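Local structure of protein ElaA (Escherichia coli, 5Z6N) at residues A63-I77 with T99-Y113. The protein probably acts as an N-acetyltransferase of the GNAT superfamily, transferring an acetyl group from acetyl coenzyme A to an amine. Residues are numbered along the deposited sequence; the frame is centred on the assembly and turned at random.
Sequences ARILKSDDDLEPVVI and TLETCTHHWPDKPVY
The indole of W107, just past the end of helix 91-106, has K67 on one face, while CB of the preceding H106 lies above the other, toward the rim. With CG anti to the backbone N (chi1 175°) and a bend at chi2, the K67 chain runs from CB near W107 CZ2 to CD, 3.8 Å from the centroid of the five-membered ring in a CH-pi contact. V75 CG1 and I65 CG2 approach the six-membered ring obliquely, the latter 4.0 Å from CZ3. One turn earlier in the helix, C103 SG sits 3.7 Å from V75 CG1 and also touches I65 and I77, while I65 CD1 packs against the T99 and T102 methyls and I77 CD1 reaches V112 CG1 at 3.5 Å. Beneath this apolar layer, the strands that supply V75, I77 and V112 pair in parallel: V75 N donates to P111 O (3.0 Å), Y113 N to V75 O, and I77 N to Y113 O (2.9 Å). The helix thus covers one sheet face within a right-handed beta-alpha-beta crossover of the GNAT fold. K67 NZ ends 4.3 Å from K110 NZ and attracts the ring weakly at most; dispersion and hydrocarbon burial probably hold the helix, while backbone hydrogen bonds set the strand register.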
ATOM      1  N   ALA B  63       2.276   5.207  13.482  1.00 26.33           N
ATOM      2  CA  ALA B  63       3.727   5.086  13.493  1.00 28.78           C
ATOM      3  C   ALA B  63       4.079   3.615  13.649  1.00 27.25           C
ATOM      4  O   ALA B  63       3.350   2.855  14.293  1.00 19.91           O
ATOM      5  CB  ALA B  63       4.361   5.917  14.613  1.00 30.75           C
ATOM      6  N   ARG B  64       5.191   3.213  13.038  1.00 30.73           N
ATOM      7  CA  ARG B  64       5.662   1.841  13.128  1.00 28.84           C
ATOM      8  C   ARG B  64       7.038   1.804  13.780  1.00 28.75           C
ATOM      9  O   ARG B  64       7.801   2.777  13.740  1.00 20.22           O
ATOM     10  CB  ARG B  64       5.709   1.153  11.752  1.00 23.92           C
ATOM     11  CG  ARG B  64       7.085   1.126  11.110  1.00 22.19           C
ATOM     12  CD  ARG B  64       7.056   0.389   9.765  1.00 23.24           C
ATOM     13  NE  ARG B  64       8.172   0.794   8.930  1.00 31.06           N
ATOM     14  CZ  ARG B  64       8.361   0.354   7.691  1.00 30.31           C
ATOM     15  NH1 ARG B  64       7.511  -0.512   7.153  1.00 21.27           N
ATOM     16  NH2 ARG B  64       9.403   0.767   6.982  1.00 34.02           N
ATOM     17  N   ILE B  65       7.338   0.657  14.380  1.00 28.96           N
ATOM     18  CA  ILE B  65       8.518   0.470  15.207  1.00 26.63           C
ATOM     19  C   ILE B  65       9.266  -0.753  14.698  1.00 26.26           C
ATOM     20  O   ILE B  65       8.716  -1.861  14.690  1.00 22.58           O
ATOM     21  CB  ILE B  65       8.139   0.292  16.684  1.00 27.86           C
ATOM     22  CG1 ILE B  65       7.289   1.468  17.172  1.00 22.52           C
ATOM     23  CG2 ILE B  65       9.370   0.119  17.522  1.00 35.20           C
ATOM     24  CD1 ILE B  65       6.723   1.251  18.550  1.00 14.19           C
ATOM     25  N   LEU B  66      10.514  -0.561  14.284  1.00 28.14           N
ATOM     26  CA  LEU B  66      11.350  -1.655  13.812  1.00 31.43           C
ATOM     27  C   LEU B  66      12.296  -2.104  14.922  1.00 32.40           C
ATOM     28  O   LEU B  66      12.986  -1.279  15.531  1.00 32.68           O
ATOM     29  CB  LEU B  66      12.139  -1.242  12.568  1.00 31.60           C
ATOM     30  CG  LEU B  66      11.316  -0.611  11.440  1.00 33.79           C
ATOM     31  CD1 LEU B  66      12.188  -0.256  10.261  1.00 35.54           C
ATOM     32  CD2 LEU B  66      10.179  -1.512  11.003  1.00 30.71           C
ATOM     33  N   LYS B  67      12.305  -3.407  15.194  1.00 33.92           N
ATOM     34  CA  LYS B  67      13.233  -4.028  16.135  1.00 41.29           C
ATOM     35  C   LYS B  67      14.078  -4.991  15.306  1.00 42.65           C
ATOM     36  O   LYS B  67      13.706  -6.148  15.095  1.00 41.07           O
ATOM     37  CB  LYS B  67      12.502  -4.731  17.279  1.00 42.62           C
ATOM     38  CG  LYS B  67      13.428  -5.493  18.208  1.00 47.06           C
ATOM     39  CD  LYS B  67      14.440  -4.555  18.856  1.00 48.90           C
ATOM     40  CE  LYS B  67      15.641  -5.322  19.384  1.00 49.30           C
ATOM     41  NZ  LYS B  67      16.839  -5.163  18.507  1.00 49.90           N
ATOM     42  N   SER B  68      15.214  -4.526  14.880  1.00 44.68           N
ATOM     43  CA  SER B  68      16.023  -5.287  13.987  1.00 51.76           C
ATOM     44  C   SER B  68      17.475  -4.838  13.977  1.00 60.51           C
ATOM     45  O   SER B  68      17.852  -3.993  14.723  1.00 62.03           O
ATOM     46  CB  SER B  68      15.455  -5.212  12.568  1.00 20.00           C
ATOM     47  OG  SER B  68      15.515  -3.890  12.064  1.00 20.00           O
ATOM     48  N   ASP B  69      18.289  -5.382  13.098  1.00 65.31           N
ATOM     49  CA  ASP B  69      17.945  -6.529  12.288  1.00 61.75           C
ATOM     50  C   ASP B  69      18.229  -7.576  13.287  1.00 59.72           C
ATOM     51  O   ASP B  69      19.254  -8.189  13.235  1.00 70.95           O
ATOM     52  CB  ASP B  69      18.868  -6.649  11.056  1.00 61.41           C
ATOM     53  CG  ASP B  69      18.618  -5.564   9.984  1.00 59.81           C
ATOM     54  OD1 ASP B  69      17.578  -4.886  10.020  1.00 59.54           O
ATOM     55  OD2 ASP B  69      19.451  -5.414   9.085  1.00 60.76           O
ATOM     56  N   ASP B  70      17.379  -7.714  14.275  1.00 50.07           N
ATOM     57  CA  ASP B  70      17.611  -8.689  15.318  1.00 48.21           C
ATOM     58  C   ASP B  70      19.086  -8.631  15.736  1.00 53.01           C
ATOM     59  O   ASP B  70      19.630  -9.636  16.119  1.00 59.79           O
ATOM     60  CB  ASP B  70      17.435 -10.107  14.774  1.00 43.14           C
ATOM     61  CG  ASP B  70      15.996 -10.535  14.693  1.00 39.24           C
ATOM     62  OD1 ASP B  70      15.200 -10.098  15.525  1.00 37.27           O
ATOM     63  OD2 ASP B  70      15.664 -11.324  13.800  1.00 34.17           O
ATOM     64  N   ASP B  71      19.692  -7.451  15.680  1.00 49.20           N
ATOM     65  CA  ASP B  71      21.125  -7.188  15.876  1.00 54.36           C
ATOM     66  C   ASP B  71      21.254  -6.109  17.015  1.00 45.96           C
ATOM     67  O   ASP B  71      20.282  -5.695  17.612  1.00 39.99           O
ATOM     68  CB  ASP B  71      21.691  -6.417  14.652  1.00 64.70           C
ATOM     69  CG  ASP B  71      23.216  -6.259  14.666  1.00 75.29           C
ATOM     70  OD1 ASP B  71      23.812  -6.457  15.744  1.00 78.61           O
ATOM     71  OD2 ASP B  71      23.790  -5.911  13.601  1.00 75.68           O
ATOM     72  N   LEU B  72      22.466  -5.625  17.263  1.00 48.29           N
ATOM     73  CA  LEU B  72      22.698  -4.667  18.357  1.00 50.22           C
ATOM     74  C   LEU B  72      22.014  -3.288  18.229  1.00 56.36           C
ATOM     75  O   LEU B  72      21.621  -2.690  19.229  1.00 62.90           O
ATOM     76  CB  LEU B  72      24.201  -4.478  18.581  1.00 47.64           C
ATOM     77  CG  LEU B  72      24.607  -3.706  19.839  1.00 45.20           C
ATOM     78  CD1 LEU B  72      24.739  -2.221  19.539  1.00 45.25           C
ATOM     79  CD2 LEU B  72      23.612  -3.944  20.964  1.00 39.91           C
ATOM     80  N   GLU B  73      21.891  -2.797  17.000  1.00 53.59           N
ATOM     81  CA  GLU B  73      21.423  -1.451  16.694  1.00 55.88           C
ATOM     82  C   GLU B  73      20.089  -1.092  17.347  1.00 56.56           C
ATOM     83  O   GLU B  73      19.336  -1.993  17.743  1.00 60.33           O
ATOM     84  CB  GLU B  73      21.162  -1.335  15.189  1.00 60.00           C
ATOM     85  CG  GLU B  73      22.177  -2.015  14.309  1.00 65.09           C
ATOM     86  CD  GLU B  73      21.687  -3.356  13.823  1.00 70.46           C
ATOM     87  OE1 GLU B  73      20.514  -3.689  14.090  1.00 69.83           O
ATOM     88  OE2 GLU B  73      22.462  -4.062  13.147  1.00 76.45           O
ATOM     89  N   PRO B  74      19.753   0.213  17.494  1.00 48.30           N
ATOM     90  CA  PRO B  74      18.551   0.568  18.257  1.00 41.62           C
ATOM     91  C   PRO B  74      17.152   0.307  17.718  1.00 39.06           C
ATOM     92  O   PRO B  74      16.952  -0.248  16.633  1.00 33.67           O
ATOM     93  CB  PRO B  74      18.787   2.074  18.404  1.00 40.51           C
ATOM     94  CG  PRO B  74      19.301   2.456  17.069  1.00 41.99           C
ATOM     95  CD  PRO B  74      20.234   1.337  16.693  1.00 43.76           C
ATOM     96  N   VAL B  75      16.170   0.721  18.519  1.00 38.79           N
ATOM     97  CA  VAL B  75      14.779   0.753  18.091  1.00 30.25           C
ATOM     98  C   VAL B  75      14.598   1.877  17.079  1.00 31.88           C
ATOM     99  O   VAL B  75      15.055   3.007  17.296  1.00 31.76           O
ATOM    100  CB  VAL B  75      13.862   0.951  19.304  1.00 29.64           C
ATOM    101  CG1 VAL B  75      12.442   0.657  18.936  1.00 28.28           C
ATOM    102  CG2 VAL B  75      14.312   0.086  20.470  1.00 30.47           C
ATOM    103  N   VAL B  76      13.929   1.580  15.969  1.00 33.66           N
ATOM    104  CA  VAL B  76      13.688   2.557  14.913  1.00 27.87           C
ATOM    105  C   VAL B  76      12.220   2.950  14.939  1.00 27.25           C
ATOM    106  O   VAL B  76      11.341   2.081  14.971  1.00 26.53           O
ATOM    107  CB  VAL B  76      14.084   2.013  13.528  1.00 26.66           C
ATOM    108  CG1 VAL B  76      13.435   2.846  12.418  1.00 14.92           C
ATOM    109  CG2 VAL B  76      15.603   1.994  13.384  1.00 30.10           C
ATOM    110  N   ILE B  77      11.959   4.256  14.932  1.00 29.07           N
ATOM    111  CA  ILE B  77      10.621   4.803  14.745  1.00 25.15           C
ATOM    112  C   ILE B  77      10.556   5.413  13.352  1.00 22.49           C
ATOM    113  O   ILE B  77      11.510   6.060  12.906  1.00 20.94           O
ATOM    114  CB  ILE B  77      10.271   5.849  15.820  1.00 19.36           C
ATOM    115  CG1 ILE B  77      10.241   5.214  17.207  1.00 14.70           C
ATOM    116  CG2 ILE B  77       8.935   6.510  15.523  1.00 22.40           C
ATOM    117  CD1 ILE B  77       9.885   6.197  18.298  1.00 19.10           C
ATOM    118  N   THR B  99       4.240   6.071  21.453  1.00 29.14           N
ATOM    119  CA  THR B  99       5.148   5.196  20.719  1.00 30.41           C
ATOM    120  C   THR B  99       6.475   5.028  21.444  1.00 27.62           C
ATOM    121  O   THR B  99       7.098   3.964  21.355  1.00 27.63           O
ATOM    122  CB  THR B  99       5.366   5.737  19.298  1.00 31.22           C
ATOM    123  OG1 THR B  99       4.108   5.806  18.612  1.00 30.07           O
ATOM    124  CG2 THR B  99       6.290   4.835  18.501  1.00 25.21           C
ATOM    125  N   LEU B 100       6.913   6.050  22.179  1.00 30.48           N
ATOM    126  CA  LEU B 100       8.093   5.893  23.020  1.00 28.75           C
ATOM    127  C   LEU B 100       7.780   5.075  24.268  1.00 32.30           C
ATOM    128  O   LEU B 100       8.619   4.293  24.722  1.00 17.97           O
ATOM    129  CB  LEU B 100       8.655   7.262  23.397  1.00 25.89           C
ATOM    130  CG  LEU B 100       9.305   8.008  22.232  1.00 28.29           C
ATOM    131  CD1 LEU B 100       9.677   9.423  22.647  1.00 28.92           C
ATOM    132  CD2 LEU B 100      10.530   7.246  21.741  1.00 25.46           C
ATOM    133  N   GLU B 101       6.577   5.238  24.831  1.00 35.63           N
ATOM    134  CA  GLU B 101       6.141   4.356  25.910  1.00 38.10           C
ATOM    135  C   GLU B 101       6.118   2.903  25.456  1.00 41.85           C
ATOM    136  O   GLU B 101       6.293   1.991  26.273  1.00 43.21           O
ATOM    137  CB  GLU B 101       4.758   4.781  26.412  1.00 39.60           C
ATOM    138  CG  GLU B 101       4.129   3.828  27.428  1.00 49.03           C
ATOM    139  CD  GLU B 101       2.653   4.110  27.666  1.00 56.38           C
ATOM    140  OE1 GLU B 101       2.035   4.810  26.834  1.00 56.73           O
ATOM    141  OE2 GLU B 101       2.108   3.619  28.677  1.00 58.80           O
ATOM    142  N   THR B 102       5.908   2.668  24.158  1.00 42.27           N
ATOM    143  CA  THR B 102       6.002   1.316  23.619  1.00 39.02           C
ATOM    144  C   THR B 102       7.457   0.887  23.458  1.00 28.88           C
ATOM    145  O   THR B 102       7.817  -0.238  23.822  1.00 23.56           O
ATOM    146  CB  THR B 102       5.260   1.233  22.285  1.00 43.34           C
ATOM    147  OG1 THR B 102       3.882   1.578  22.484  1.00 43.54           O
ATOM    148  CG2 THR B 102       5.342  -0.177  21.712  1.00 47.51           C
ATOM    149  N   CYS B 103       8.303   1.769  22.920  1.00 26.78           N
ATOM    150  CA  CYS B 103       9.735   1.487  22.866  1.00 28.27           C
ATOM    151  C   CYS B 103      10.307   1.308  24.265  1.00 30.04           C
ATOM    152  O   CYS B 103      11.088   0.384  24.517  1.00 29.55           O
ATOM    153  CB  CYS B 103      10.469   2.610  22.131  1.00 29.66           C
ATOM    154  SG  CYS B 103       9.907   2.927  20.446  1.00 32.46           S
ATOM    155  N   THR B 104       9.932   2.196  25.190  1.00 31.25           N
ATOM    156  CA  THR B 104      10.377   2.085  26.576  1.00 37.91           C
ATOM    157  C   THR B 104       9.995   0.733  27.166  1.00 42.48           C
ATOM    158  O   THR B 104      10.849  -0.010  27.663  1.00 44.50           O
ATOM    159  CB  THR B 104       9.778   3.221  27.410  1.00 36.53           C
ATOM    160  OG1 THR B 104      10.447   4.450  27.099  1.00 46.91           O
ATOM    161  CG2 THR B 104       9.916   2.933  28.896  1.00 29.33           C
ATOM    162  N   HIS B 105       8.705   0.399  27.110  1.00 40.96           N
ATOM    163  CA  HIS B 105       8.220  -0.836  27.716  1.00 41.00           C
ATOM    164  C   HIS B 105       8.894  -2.053  27.100  1.00 42.94           C
ATOM    165  O   HIS B 105       9.562  -2.829  27.794  1.00 50.02           O
ATOM    166  CB  HIS B 105       6.700  -0.926  27.568  1.00 44.19           C
ATOM    167  CG  HIS B 105       6.074  -2.021  28.377  1.00 48.61           C
ATOM    168  ND1 HIS B 105       4.710  -2.144  28.533  1.00 49.57           N
ATOM    169  CD2 HIS B 105       6.625  -3.043  29.075  1.00 48.53           C
ATOM    170  CE1 HIS B 105       4.447  -3.193  29.292  1.00 48.82           C
ATOM    171  NE2 HIS B 105       5.592  -3.756  29.633  1.00 47.30           N
ATOM    172  N   HIS B 106       8.739  -2.235  25.786  1.00 40.86           N
ATOM    173  CA  HIS B 106       9.164  -3.482  25.159  1.00 38.28           C
ATOM    174  C   HIS B 106      10.676  -3.662  25.232  1.00 34.71           C
ATOM    175  O   HIS B 106      11.163  -4.732  25.611  1.00 42.80           O
ATOM    176  CB  HIS B 106       8.674  -3.542  23.712  1.00 39.70           C
ATOM    177  CG  HIS B 106       7.333  -4.191  23.561  1.00 38.83           C
ATOM    178  ND1 HIS B 106       6.158  -3.574  23.936  1.00 37.41           N
ATOM    179  CD2 HIS B 106       6.985  -5.415  23.099  1.00 38.00           C
ATOM    180  CE1 HIS B 106       5.143  -4.386  23.698  1.00 38.66           C
ATOM    181  NE2 HIS B 106       5.618  -5.510  23.192  1.00 40.34           N
ATOM    182  N   TRP B 107      11.438  -2.624  24.887  1.00 29.64           N
ATOM    183  CA  TRP B 107      12.898  -2.696  24.878  1.00 32.03           C
ATOM    184  C   TRP B 107      13.500  -1.548  25.680  1.00 33.79           C
ATOM    185  O   TRP B 107      14.067  -0.608  25.110  1.00 27.04           O
ATOM    186  CB  TRP B 107      13.430  -2.694  23.447  1.00 35.88           C
ATOM    187  CG  TRP B 107      12.778  -3.736  22.633  1.00 45.87           C
ATOM    188  CD1 TRP B 107      13.055  -5.074  22.629  1.00 52.87           C
ATOM    189  CD2 TRP B 107      11.701  -3.542  21.718  1.00 47.09           C
ATOM    190  NE1 TRP B 107      12.218  -5.723  21.750  1.00 54.95           N
ATOM    191  CE2 TRP B 107      11.380  -4.806  21.180  1.00 48.86           C
ATOM    192  CE3 TRP B 107      10.982  -2.424  21.298  1.00 42.38           C
ATOM    193  CZ2 TRP B 107      10.367  -4.974  20.238  1.00 43.86           C
ATOM    194  CZ3 TRP B 107       9.977  -2.595  20.363  1.00 39.75           C
ATOM    195  CH2 TRP B 107       9.679  -3.860  19.842  1.00 40.57           C
ATOM    196  N   PRO B 108      13.406  -1.604  27.010  1.00 40.62           N
ATOM    197  CA  PRO B 108      14.216  -0.698  27.829  1.00 41.97           C
ATOM    198  C   PRO B 108      15.683  -1.043  27.643  1.00 54.88           C
ATOM    199  O   PRO B 108      16.034  -2.138  27.195  1.00 58.77           O
ATOM    200  CB  PRO B 108      13.743  -0.987  29.259  1.00 31.95           C
ATOM    201  CG  PRO B 108      13.292  -2.406  29.212  1.00 33.31           C
ATOM    202  CD  PRO B 108      12.726  -2.624  27.827  1.00 38.57           C
ATOM    203  N   ASP B 109      16.549  -0.086  27.981  1.00 56.20           N
ATOM    204  CA  ASP B 109      17.996  -0.239  27.800  1.00 60.93           C
ATOM    205  C   ASP B 109      18.346  -0.424  26.324  1.00 60.87           C
ATOM    206  O   ASP B 109      19.239  -1.196  25.965  1.00 64.87           O
ATOM    207  CB  ASP B 109      18.547  -1.392  28.643  1.00 62.40           C
ATOM    208  CG  ASP B 109      17.947  -1.428  30.035  1.00 62.49           C
ATOM    209  OD1 ASP B 109      17.559  -0.352  30.542  1.00 61.48           O
ATOM    210  OD2 ASP B 109      17.856  -2.527  30.620  1.00 62.61           O
ATOM    211  N   LYS B 110      17.617   0.285  25.459  1.00 54.44           N
ATOM    212  CA  LYS B 110      17.927   0.398  24.041  1.00 44.34           C
ATOM    213  C   LYS B 110      17.479   1.799  23.626  1.00 42.45           C
ATOM    214  O   LYS B 110      16.343   2.202  23.927  1.00 44.81           O
ATOM    215  CB  LYS B 110      17.245  -0.656  23.169  1.00 32.72           C
ATOM    216  CG  LYS B 110      18.066  -1.914  22.924  1.00 26.22           C
ATOM    217  CD  LYS B 110      17.585  -2.653  21.681  1.00 26.19           C
ATOM    218  CE  LYS B 110      18.528  -3.790  21.292  1.00 36.68           C
ATOM    219  NZ  LYS B 110      18.643  -4.811  22.374  1.00 36.33           N
ATOM    220  N   PRO B 111      18.342   2.552  22.948  1.00 34.45           N
ATOM    221  CA  PRO B 111      17.936   3.872  22.450  1.00 28.04           C
ATOM    222  C   PRO B 111      17.009   3.744  21.253  1.00 28.99           C
ATOM    223  O   PRO B 111      16.763   2.660  20.723  1.00 28.51           O
ATOM    224  CB  PRO B 111      19.272   4.534  22.076  1.00 30.10           C
ATOM    225  CG  PRO B 111      20.358   3.497  22.361  1.00 33.61           C
ATOM    226  CD  PRO B 111      19.694   2.182  22.515  1.00 33.96           C
ATOM    227  N   VAL B 112      16.463   4.882  20.837  1.00 33.28           N
ATOM    228  CA  VAL B 112      15.469   4.943  19.773  1.00 30.21           C
ATOM    229  C   VAL B 112      16.008   5.826  18.661  1.00 33.32           C
ATOM    230  O   VAL B 112      16.314   7.001  18.894  1.00 40.24           O
ATOM    231  CB  VAL B 112      14.122   5.478  20.282  1.00 27.45           C
ATOM    232  CG1 VAL B 112      13.309   6.034  19.127  1.00 25.78           C
ATOM    233  CG2 VAL B 112      13.361   4.382  20.997  1.00 27.75           C
ATOM    234  N   TYR B 113      16.119   5.289  17.464  1.00 27.06           N
ATOM    235  CA  TYR B 113      16.509   6.076  16.328  1.00 25.28           C
ATOM    236  C   TYR B 113      15.276   6.503  15.548  1.00 26.04           C
ATOM    237  O   TYR B 113      14.303   5.815  15.561  1.00 28.72           O
ATOM    238  CB  TYR B 113      17.449   5.289  15.418  1.00 27.28           C
ATOM    239  CG  TYR B 113      17.904   6.066  14.217  1.00 28.35           C
ATOM    240  CD1 TYR B 113      18.970   6.905  14.299  1.00 27.79           C
ATOM    241  CD2 TYR B 113      17.226   5.993  13.021  1.00 29.46           C
ATOM    242  CE1 TYR B 113      19.367   7.640  13.227  1.00 29.71           C
ATOM    243  CE2 TYR B 113      17.612   6.737  11.951  1.00 32.06           C
ATOM    244  CZ  TYR B 113      18.690   7.543  12.059  1.00 32.40           C
ATOM    245  OH  TYR B 113      19.097   8.284  11.019  1.00 35.44           O
TER